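Local coordinates for ABC transporter ATP-binding protein (Leptospira interrogans serovar Copenhageni, PDB 4HZI), which probably binds and hydrolyses ATP as the nucleotide-binding subunit of an orphan ABC transporter involved in manganese utilization and tolerance, at residues A[64-69]-A[265-270]; A[71-76]-A[228-233]; A[152-157]-A[187-192]; A[161-166]-A[180-185]. All blocks are in the same frame, centred on the assembly; numbering follows the deposited sequence.

Interaction 1. Residues A[64-69]-A[265-270]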
# COMPACT_ATOMS: atom_id res chain seq x y z
N VAL A 64 8.60 12.50 11.04
CA VAL A 64 7.62 11.58 10.47
C VAL A 64 6.29 11.74 11.20
O VAL A 64 6.24 11.82 12.43
CB VAL A 64 7.99 10.10 10.67
CG1 VAL A 64 7.05 9.17 9.86
CG2 VAL A 64 9.39 9.80 10.38
N LEU A 65 5.20 11.70 10.44
CA LEU A 65 3.84 11.56 11.01
C LEU A 65 3.37 10.16 10.72
O LEU A 65 3.13 9.78 9.56
CB LEU A 65 2.91 12.59 10.39
CG LEU A 65 1.43 12.64 10.76
CD1 LEU A 65 1.28 13.14 12.16
CD2 LEU A 65 0.66 13.56 9.80
N LEU A 66 3.34 9.32 11.76
CA LEU A 66 2.95 7.92 11.63
C LEU A 66 1.54 7.77 12.20
O LEU A 66 1.28 8.15 13.36
CB LEU A 66 3.89 6.99 12.37
CG LEU A 66 3.58 5.49 12.33
CD1 LEU A 66 3.76 4.86 10.94
CD2 LEU A 66 4.41 4.68 13.32
N GLY A 67 0.62 7.30 11.38
CA GLY A 67 -0.75 7.18 11.87
C GLY A 67 -1.45 5.99 11.30
O GLY A 67 -1.09 5.53 10.26
N ARG A 68 -2.44 5.48 12.01
CA ARG A 68 -3.34 4.45 11.49
C ARG A 68 -4.14 4.95 10.30
O ARG A 68 -4.31 6.15 10.11
CB ARG A 68 -4.31 4.03 12.59
CG ARG A 68 -3.66 3.67 13.93
CD ARG A 68 -3.37 2.21 14.02
NE ARG A 68 -4.63 1.50 13.94
CZ ARG A 68 -5.39 1.13 14.97
NH1 ARG A 68 -5.04 1.40 16.25
NH2 ARG A 68 -6.52 0.47 14.71
N ASN A 69 -4.67 4.05 9.47
CA ASN A 69 -5.59 4.61 8.45
C ASN A 69 -6.84 5.11 9.15
O ASN A 69 -7.24 4.66 10.24
CB ASN A 69 -5.94 3.70 7.28
CG ASN A 69 -4.76 3.48 6.34
OD1 ASN A 69 -4.00 4.44 5.91
ND2 ASN A 69 -4.57 2.21 6.04
N LYS A 265 6.08 0.22 23.83
CA LYS A 265 4.92 0.75 24.53
C LYS A 265 4.09 1.80 23.76
O LYS A 265 2.86 1.73 23.72
CB LYS A 265 5.31 1.37 25.88
CG LYS A 265 4.11 1.57 26.79
CD LYS A 265 3.98 3.00 27.31
CE LYS A 265 2.58 3.27 27.87
NZ LYS A 265 2.20 4.71 27.77
N ASN A 266 4.78 2.79 23.21
CA ASN A 266 4.14 3.88 22.45
C ASN A 266 3.50 3.33 21.13
O ASN A 266 2.38 3.72 20.82
CB ASN A 266 5.11 4.99 22.15
CG ASN A 266 5.34 5.92 23.38
OD1 ASN A 266 4.44 6.12 24.18
ND2 ASN A 266 6.52 6.44 23.51
N LEU A 267 4.19 2.41 20.45
CA LEU A 267 3.61 1.78 19.26
C LEU A 267 2.44 0.84 19.59
O LEU A 267 1.44 0.79 18.85
CB LEU A 267 4.67 1.08 18.43
CG LEU A 267 5.69 2.02 17.82
CD1 LEU A 267 6.65 1.27 16.92
CD2 LEU A 267 5.04 3.16 17.04
N GLU A 268 2.52 0.11 20.71
CA GLU A 268 1.36 -0.71 21.13
C GLU A 268 0.18 0.18 21.49
O GLU A 268 -0.96 -0.16 21.26
CB GLU A 268 1.73 -1.67 22.29
CG GLU A 268 2.75 -2.75 21.88
CD GLU A 268 3.20 -3.69 22.99
OE1 GLU A 268 3.00 -3.36 24.19
OE2 GLU A 268 3.81 -4.74 22.67
N ASP A 269 0.44 1.38 21.99
CA ASP A 269 -0.61 2.32 22.27
C ASP A 269 -1.20 2.82 20.95
O ASP A 269 -2.41 2.94 20.80
CB ASP A 269 -0.11 3.50 23.10
CG ASP A 269 -1.21 4.43 23.54
OD1 ASP A 269 -2.39 4.06 23.41
OD2 ASP A 269 -0.91 5.56 24.01
N LEU A 270 -0.36 3.02 19.94
CA LEU A 270 -0.85 3.47 18.66
C LEU A 270 -1.69 2.36 17.93
O LEU A 270 -2.69 2.65 17.33
CB LEU A 270 0.35 3.86 17.77
CG LEU A 270 0.04 4.35 16.38
CD1 LEU A 270 -0.79 5.61 16.40
CD2 LEU A 270 1.34 4.57 15.62

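Interaction 2. Residues A[71-76]-A[228-233]. With SO4 (sulfate ion), chain C.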
# COMPACT_ATOMS: atom_id res chain seq x y z
N ALA A 71 -6.71 8.07 10.69
CA ALA A 71 -6.31 8.87 11.84
C ALA A 71 -6.43 10.36 11.64
O ALA A 71 -6.29 11.10 12.58
CB ALA A 71 -4.84 8.53 12.26
N GLY A 72 -6.64 10.81 10.40
CA GLY A 72 -6.66 12.21 10.11
C GLY A 72 -5.45 12.77 9.42
O GLY A 72 -5.28 13.99 9.37
N LYS A 73 -4.54 11.90 8.95
CA LYS A 73 -3.32 12.37 8.36
C LYS A 73 -3.57 13.29 7.12
O LYS A 73 -2.92 14.34 7.00
CB LYS A 73 -2.46 11.18 7.94
CG LYS A 73 -1.97 10.42 9.18
CD LYS A 73 -0.93 9.38 8.83
CE LYS A 73 -1.35 8.53 7.70
NZ LYS A 73 -2.52 7.69 8.01
N SER A 74 -4.46 12.86 6.26
CA SER A 74 -4.72 13.65 5.03
C SER A 74 -5.32 14.99 5.38
O SER A 74 -4.92 15.98 4.80
CB SER A 74 -5.59 12.91 4.05
OG SER A 74 -4.82 11.86 3.45
N THR A 75 -6.22 15.01 6.35
CA THR A 75 -6.76 16.29 6.86
C THR A 75 -5.69 17.23 7.39
O THR A 75 -5.66 18.41 7.11
CB THR A 75 -7.86 16.02 7.91
OG1 THR A 75 -8.88 15.23 7.30
CG2 THR A 75 -8.44 17.32 8.40
N LEU A 76 -4.75 16.69 8.16
CA LEU A 76 -3.69 17.46 8.70
C LEU A 76 -2.80 18.09 7.64
O LEU A 76 -2.46 19.31 7.75
CB LEU A 76 -2.90 16.59 9.74
CG LEU A 76 -1.84 17.28 10.60
CD1 LEU A 76 -2.32 18.53 11.33
CD2 LEU A 76 -1.33 16.27 11.62
N LEU A 228 8.54 16.74 6.37
CA LEU A 228 7.51 16.02 7.09
C LEU A 228 7.09 14.87 6.21
O LEU A 228 6.64 15.08 5.13
CB LEU A 228 6.30 16.92 7.36
CG LEU A 228 5.10 16.29 8.04
CD1 LEU A 228 5.42 15.78 9.43
CD2 LEU A 228 3.96 17.31 8.16
N TYR A 229 7.28 13.67 6.69
CA TYR A 229 7.04 12.43 5.96
C TYR A 229 5.83 11.77 6.58
O TYR A 229 5.81 11.44 7.78
CB TYR A 229 8.26 11.55 6.11
CG TYR A 229 8.36 10.32 5.23
CD1 TYR A 229 7.71 9.13 5.58
CD2 TYR A 229 9.13 10.33 4.07
CE1 TYR A 229 7.83 8.00 4.78
CE2 TYR A 229 9.25 9.19 3.28
CZ TYR A 229 8.58 8.05 3.62
OH TYR A 229 8.71 6.94 2.83
N ILE A 230 4.83 11.53 5.76
CA ILE A 230 3.57 10.95 6.25
C ILE A 230 3.38 9.53 5.76
O ILE A 230 3.43 9.26 4.56
CB ILE A 230 2.40 11.83 5.75
CG1 ILE A 230 2.60 13.27 6.30
CG2 ILE A 230 1.04 11.29 6.24
CD1 ILE A 230 2.56 14.25 5.24
N THR A 231 3.14 8.62 6.70
CA THR A 231 3.01 7.21 6.41
C THR A 231 2.15 6.48 7.42
O THR A 231 1.93 6.95 8.56
CB THR A 231 4.41 6.53 6.31
OG1 THR A 231 4.25 5.18 5.87
CG2 THR A 231 5.11 6.54 7.62
N HIS A 232 1.66 5.33 6.99
CA HIS A 232 1.07 4.34 7.89
C HIS A 232 1.91 3.09 8.00
O HIS A 232 1.53 2.16 8.69
CB HIS A 232 -0.37 3.99 7.55
CG HIS A 232 -0.54 3.23 6.27
ND1 HIS A 232 -0.65 3.87 5.06
CD2 HIS A 232 -0.69 1.91 6.01
CE1 HIS A 232 -0.82 2.98 4.10
NE2 HIS A 232 -0.84 1.78 4.65
N ARG A 233 3.11 3.09 7.40
CA ARG A 233 3.95 1.89 7.41
C ARG A 233 5.35 2.18 7.90
O ARG A 233 6.15 2.75 7.16
CB ARG A 233 4.08 1.33 5.99
CG ARG A 233 2.81 0.71 5.46
CD ARG A 233 3.14 -0.05 4.17
NE ARG A 233 1.91 -0.28 3.44
CZ ARG A 233 1.20 -1.41 3.46
NH1 ARG A 233 1.62 -2.50 4.12
NH2 ARG A 233 0.07 -1.44 2.77
S SO4 C . -5.92 9.25 7.20
O1 SO4 C . -7.17 9.82 7.78
O2 SO4 C . -4.95 9.14 8.32
O3 SO4 C . -5.32 10.17 6.23
O4 SO4 C . -6.30 7.98 6.67

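Interaction 3. Residues A[152-157]-A[187-192]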
# COMPACT_ATOMS: atom_id res chain seq x y z
N THR A 152 16.65 26.40 -17.51
CA THR A 152 18.02 26.14 -17.11
C THR A 152 18.10 25.66 -15.66
O THR A 152 18.91 24.78 -15.34
CB THR A 152 18.89 27.42 -17.27
OG1 THR A 152 18.80 27.88 -18.63
CG2 THR A 152 20.34 27.15 -16.93
N LYS A 153 17.31 26.27 -14.79
CA LYS A 153 17.33 25.89 -13.37
C LYS A 153 16.87 24.43 -13.17
O LYS A 153 17.42 23.69 -12.34
CB LYS A 153 16.47 26.84 -12.55
CG LYS A 153 17.12 28.20 -12.35
CD LYS A 153 16.18 29.18 -11.65
CE LYS A 153 16.98 30.26 -10.93
NZ LYS A 153 16.14 31.45 -10.61
N THR A 154 15.87 24.01 -13.94
CA THR A 154 15.42 22.63 -13.89
C THR A 154 16.50 21.66 -14.35
O THR A 154 16.67 20.59 -13.77
CB THR A 154 14.13 22.44 -14.66
OG1 THR A 154 13.05 22.95 -13.86
CG2 THR A 154 13.85 20.96 -14.98
N LEU A 155 17.27 22.04 -15.36
CA LEU A 155 18.34 21.15 -15.82
C LEU A 155 19.40 21.06 -14.77
O LEU A 155 20.03 20.03 -14.59
CB LEU A 155 18.94 21.63 -17.16
CG LEU A 155 17.94 21.76 -18.32
CD1 LEU A 155 18.59 22.41 -19.55
CD2 LEU A 155 17.32 20.43 -18.69
N GLN A 156 19.63 22.14 -14.05
CA GLN A 156 20.62 22.06 -12.99
C GLN A 156 20.15 21.09 -11.87
O GLN A 156 20.97 20.35 -11.30
CB GLN A 156 20.92 23.44 -12.42
CG GLN A 156 22.05 23.44 -11.39
CD GLN A 156 23.40 23.14 -12.01
OE1 GLN A 156 23.80 23.77 -12.99
NE2 GLN A 156 24.12 22.19 -11.43
N ILE A 157 18.85 21.13 -11.57
CA ILE A 157 18.25 20.21 -10.58
C ILE A 157 18.51 18.73 -10.97
O ILE A 157 19.03 17.92 -10.16
CB ILE A 157 16.73 20.52 -10.39
CG1 ILE A 157 16.54 21.87 -9.67
CG2 ILE A 157 16.08 19.45 -9.54
CD1 ILE A 157 15.15 22.46 -9.78
N SER A 187 8.73 18.87 -6.53
CA SER A 187 8.29 19.41 -5.23
C SER A 187 9.28 20.46 -4.70
O SER A 187 8.90 21.35 -3.93
CB SER A 187 8.02 18.21 -4.23
OG SER A 187 9.22 17.78 -3.57
N ILE A 188 10.53 20.39 -5.14
CA ILE A 188 11.54 21.36 -4.71
C ILE A 188 11.90 22.43 -5.76
O ILE A 188 12.72 23.30 -5.50
CB ILE A 188 12.80 20.65 -4.20
CG1 ILE A 188 13.48 19.85 -5.31
CG2 ILE A 188 12.43 19.76 -3.04
CD1 ILE A 188 14.88 19.40 -4.94
N VAL A 189 11.24 22.40 -6.91
CA VAL A 189 11.50 23.37 -7.99
C VAL A 189 11.37 24.86 -7.55
O VAL A 189 12.09 25.72 -8.05
CB VAL A 189 10.63 23.05 -9.24
CG1 VAL A 189 9.21 23.58 -9.09
CG2 VAL A 189 11.23 23.60 -10.53
N ASN A 190 10.47 25.17 -6.61
CA ASN A 190 10.38 26.53 -6.07
C ASN A 190 11.33 26.87 -4.94
O ASN A 190 11.23 27.95 -4.38
CB ASN A 190 8.97 26.84 -5.59
CG ASN A 190 7.93 26.65 -6.66
OD1 ASN A 190 6.96 25.90 -6.48
ND2 ASN A 190 8.13 27.31 -7.81
N GLU A 191 12.21 25.96 -4.55
CA GLU A 191 13.08 26.18 -3.39
C GLU A 191 12.32 26.49 -2.09
O GLU A 191 12.55 27.52 -1.42
CB GLU A 191 14.16 27.23 -3.73
CG GLU A 191 15.01 26.77 -4.91
CD GLU A 191 16.17 27.67 -5.28
OE1 GLU A 191 16.78 28.27 -4.36
OE2 GLU A 191 16.48 27.75 -6.49
N PRO A 192 11.46 25.55 -1.68
CA PRO A 192 10.59 25.81 -0.54
C PRO A 192 11.29 25.74 0.80
O PRO A 192 12.34 25.13 0.92
CB PRO A 192 9.55 24.69 -0.64
CG PRO A 192 10.29 23.56 -1.26
CD PRO A 192 11.25 24.21 -2.23

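Interaction 4. Residues A[161-166]-A[180-185]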
# COMPACT_ATOMS: atom_id res chain seq x y z
N SER A 161 21.16 15.83 -9.24
CA SER A 161 20.68 14.48 -8.86
C SER A 161 20.99 13.38 -9.88
O SER A 161 20.38 12.31 -9.84
CB SER A 161 19.15 14.51 -8.64
OG SER A 161 18.86 15.11 -7.39
N ASP A 162 21.90 13.65 -10.81
CA ASP A 162 22.37 12.63 -11.76
C ASP A 162 21.25 12.01 -12.61
O ASP A 162 21.19 10.80 -12.77
CB ASP A 162 23.18 11.54 -11.03
CG ASP A 162 24.39 12.11 -10.28
OD1 ASP A 162 25.04 13.05 -10.80
OD2 ASP A 162 24.71 11.64 -9.16
N LEU A 163 20.39 12.86 -13.16
CA LEU A 163 19.26 12.43 -13.97
C LEU A 163 19.08 13.31 -15.21
O LEU A 163 18.05 13.24 -15.87
CB LEU A 163 17.98 12.45 -13.10
CG LEU A 163 17.84 11.41 -11.98
CD1 LEU A 163 16.77 11.80 -10.94
CD2 LEU A 163 17.44 10.07 -12.58
N LEU A 164 20.10 14.11 -15.55
CA LEU A 164 20.02 15.01 -16.71
C LEU A 164 19.80 14.18 -17.95
O LEU A 164 19.04 14.55 -18.85
CB LEU A 164 21.29 15.85 -16.82
CG LEU A 164 21.36 16.92 -17.91
CD1 LEU A 164 20.29 17.99 -17.74
CD2 LEU A 164 22.75 17.54 -17.87
N SER A 165 20.42 13.01 -17.96
CA SER A 165 20.30 12.09 -19.07
C SER A 165 18.85 11.72 -19.39
O SER A 165 18.58 11.31 -20.52
CB SER A 165 21.13 10.82 -18.84
OG SER A 165 20.52 9.97 -17.89
N LYS A 166 17.93 11.85 -18.42
CA LYS A 166 16.52 11.53 -18.68
C LYS A 166 15.62 12.75 -18.96
O LYS A 166 14.41 12.60 -19.07
CB LYS A 166 15.93 10.76 -17.50
CG LYS A 166 16.68 9.49 -17.14
CD LYS A 166 15.89 8.68 -16.12
CE LYS A 166 16.72 7.53 -15.56
NZ LYS A 166 16.85 6.45 -16.57
N LYS A 180 8.67 8.64 -8.63
CA LYS A 180 8.65 9.32 -7.33
C LYS A 180 9.86 10.24 -7.18
O LYS A 180 9.73 11.32 -6.63
CB LYS A 180 8.55 8.33 -6.16
CG LYS A 180 7.30 7.45 -6.15
CD LYS A 180 6.02 8.24 -6.18
CE LYS A 180 4.79 7.34 -6.21
NZ LYS A 180 4.24 7.12 -4.87
N LYS A 181 11.02 9.86 -7.73
CA LYS A 181 12.19 10.74 -7.74
C LYS A 181 11.89 12.02 -8.45
O LYS A 181 12.26 13.08 -7.99
CB LYS A 181 13.40 10.09 -8.43
CG LYS A 181 13.84 8.78 -7.84
CD LYS A 181 14.98 8.16 -8.64
CE LYS A 181 15.20 6.73 -8.22
NZ LYS A 181 16.48 6.18 -8.77
N ILE A 182 11.22 11.91 -9.58
CA ILE A 182 10.94 13.06 -10.39
C ILE A 182 9.89 13.94 -9.73
O ILE A 182 10.00 15.20 -9.76
CB ILE A 182 10.58 12.65 -11.84
CG1 ILE A 182 11.80 12.00 -12.54
CG2 ILE A 182 10.09 13.83 -12.64
CD1 ILE A 182 13.14 12.65 -12.32
N LEU A 183 8.89 13.31 -9.11
CA LEU A 183 7.93 14.07 -8.29
C LEU A 183 8.61 14.77 -7.12
O LEU A 183 8.22 15.91 -6.77
CB LEU A 183 6.76 13.22 -7.84
CG LEU A 183 5.89 12.72 -8.99
CD1 LEU A 183 4.79 11.81 -8.48
CD2 LEU A 183 5.30 13.89 -9.77
N PHE A 184 9.60 14.16 -6.51
CA PHE A 184 10.35 14.84 -5.49
C PHE A 184 11.05 16.11 -6.07
O PHE A 184 10.99 17.21 -5.49
CB PHE A 184 11.34 13.89 -4.88
CG PHE A 184 12.19 14.49 -3.78
CD1 PHE A 184 13.39 15.13 -4.06
CD2 PHE A 184 11.79 14.42 -2.46
CE1 PHE A 184 14.18 15.66 -3.05
CE2 PHE A 184 12.57 14.95 -1.45
CZ PHE A 184 13.75 15.59 -1.74
N LEU A 185 11.67 15.97 -7.24
CA LEU A 185 12.35 17.12 -7.86
C LEU A 185 11.37 18.25 -8.15
O LEU A 185 11.65 19.43 -7.89
CB LEU A 185 13.10 16.70 -9.14
CG LEU A 185 14.23 15.71 -8.91
CD1 LEU A 185 15.04 15.48 -10.16
CD2 LEU A 185 15.11 16.21 -7.75

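Interaction 1. Residues A[64-69]-A[265-270]
The two backbones come nearest where Arg-68, just past strand 62-67, meets Leu-270 near the end of helix 264-271, with their CA atoms 7.7 Å apart. Arginine is long enough to bridge this gap: its NH1 donates to the backbone O of Leu-270 over 2.9 Å, with an N-H...O angle of 163°. The oxygen sits at the edge of the guanidinium and in its plane, while the donor comes in the carbonyl plane on a lone pair. The bend at chi2 (-93°) brings Arg-68 CD to 3.4 Å from Leu-270 O, and a second bend at chi3 helps turn the guanidinium so that NH1 reaches that oxygen. The same NH1 forms a salt bridge with Asp-272, so two acceptors hold the group and probably fix its rotation. Strand 62-67 leads into what fits a P-loop (Walker A), with Gly-67 as its probable first glycine, and Asp-205 of the second subunit approaches Arg-68 NE in a long, weak ion pair. Deeper in, the contact is wholly apolar. Leu-66 holds CG anti to its own amide nitrogen (chi1 179°), and its CD2 meets Leu-270 CD2 at 3.8 Å. Leu-66 CD2 also reaches Leu-267 CD2 at 4.1 Å, where the two side chains cross at about a right angle. Leucine suits all three positions because its branched end fills the buried layer between sheet and helix without needing a polar partner.

Interaction 2. Residues A[71-76]-A[228-233]
Lys-73 contributes the largest surface to this contact, laying its aliphatic chain across Ile-230 and the backbone of Thr-231 before its amine turns to the sulfate. The side chains of Lys-73 and Ile-230 run past each other in opposite directions, and the closest atoms are Lys-73 CD and Ile-230 CG2, 3.8 Å apart. A beta-branched isoleucine suits the strand here: CG2 packs against CD and CB of Lys-73 on the side facing the strand, while the residue also packs on Leu-65 and Ile-196 of the neighbouring strands. Farther along, Lys-73 CE lies 3.7 Å from Thr-231 O, a contact with the strand backbone rather than with the threonine side chain. Bends at chi3 (-49°) and chi4 (-65°) then curl the chain back, and NZ donates to sulfate O2 over 2.8 Å. Strand 62-67, the glycine-rich loop after it and helix 73-80 fit a P-loop (Walker A), and the sulfate, probably from the crystallisation liquor, probably marks where such a loop would hold a nucleotide phosphate. Backbone amides complete the cradle: Ser-74 N reaches O3 at 2.8 Å, Lys-73 N bonds O2 and Gly-72 N bonds O1, with Gly-70 N as a further donor. Gly-72, the N-cap, has a positive phi of 105°, at which a side chain would jam against the preceding carbonyl. The CB of Thr-231 points away from 71-76, and its OG1 accepts from Arg-233 N over 2.8 Å in an ST turn. His-232, probably the counterpart of the switch (H-loop) histidine of ABC ATPases, is bonded through ND1 to Glu-199.

Interaction 3. Residues A[152-157]-A[187-192]
A 2.9 Å bond from Glu-191 N to Ile-188 O closes the type I beta turn that presents Val-189 to Thr-154 and Ile-157 of helix 148-160. It is a bond within the turn; no hydrogen bond crosses between 152-157 and 187-192, and the meeting is one of van der Waals contacts centred on a methyl of Val-189. That methyl is CG2, which lies anti to the residue's own N, while CG1 takes the crowded position between N and the carbonyl carbon (chi1 81°). From one side the hydroxyl of Thr-154 approaches, with OG1 3.9 Å from Val-189 CG2. From the neighbouring turn of the helix Ile-157 sends its CD1, the far end of an extended side chain, to 4.2 Å from Val-189 CG2, and the two side chains cross nearly at right angles. Helices 148-160 and 176-188 probably belong to the helical subdomain seen in ABC ATPases; helix 176-188 starts in an LSSGE sequence of the signature type, and the turn redirects the chain toward strand 194-198. Small beta-branched residues suit so close an approach, their backbones coming to 7.1 Å between the CA atoms of Thr-154 and Val-189. Glu-191 leaves the turn with positive phi (56°). Its carboxylate OE2 remains 5.5 Å from Lys-153 NZ, too far for direct contact, and the lysine instead forms a salt bridge with Glu-149. Thr-154 also rests on Ile-132 and Leu-133 of helix 128-133, while Val-189 touches Leu-136.

Interaction 4. Residues A[161-166]-A[180-185]
No flat group enters the meeting of Leu-163 with Ile-182 and Leu-185; the one aromatic ring of the two segments, that of Phe-184, is engaged elsewhere. It packs edge-to-face with Tyr-219 and meets Phe-215 with the planes at about 85°, both on helix 206-222. The closest contacts with 161-166 are largely aliphatic. The CB of Leu-163 points toward the helix, and its CD1 is the shared contact point, 4.0 Å from Ile-182 CD1 and 4.1 Å from Leu-185 CD1. Leu-163 meets both Ile-182 and Leu-185 at a slant, so methyl meets methyl rather than chain lying along chain. In Ile-182 chi1 (-65°) sets CG1, and the turn at chi2 (-43°) brings CD1 over to Leu-163. Spaced three residues apart, Ile-182 and Leu-185 lie on one face of helix 176-188, whose other neighbours include Ile-132 of helix 128-133, consistent with the helical subdomain of ABC ATPases. Helix 148-160 finishes in a Schellman motif, with Asp-162 at its positive-phi position (58°), and that reversal swings Leu-163 inward. A short 3-10 turn follows, held by Lys-166 N to Leu-163 O at 2.9 Å. Ser-161 is the first residue to leave helical angles, and its short side chain lets OG come to 3.9 Å from Leu-185 CD2.

Overall arrangement
The four contacts form two pairs. Interactions 1 and 2 have centres about 11 Å apart and share the mixed sheet, where strands 62-67 and 227-231 are neighbours joined through Leu-65; Lys-73 also bonds weakly to the carbonyls of Gly-67 and Arg-68. Interactions 3 and 4, likewise about 11 Å apart, share helix 176-188 and touch where Ile-157 meets Leu-185. Between the pairs the centres lie 25 to 34 Å apart. Along the chain each later contact falls within the span of the one before, from 1 to 4. A core that probably binds the nucleotide phosphates and faces the second subunit is thus separate from the helical region, a division expected of an ABC ATPase.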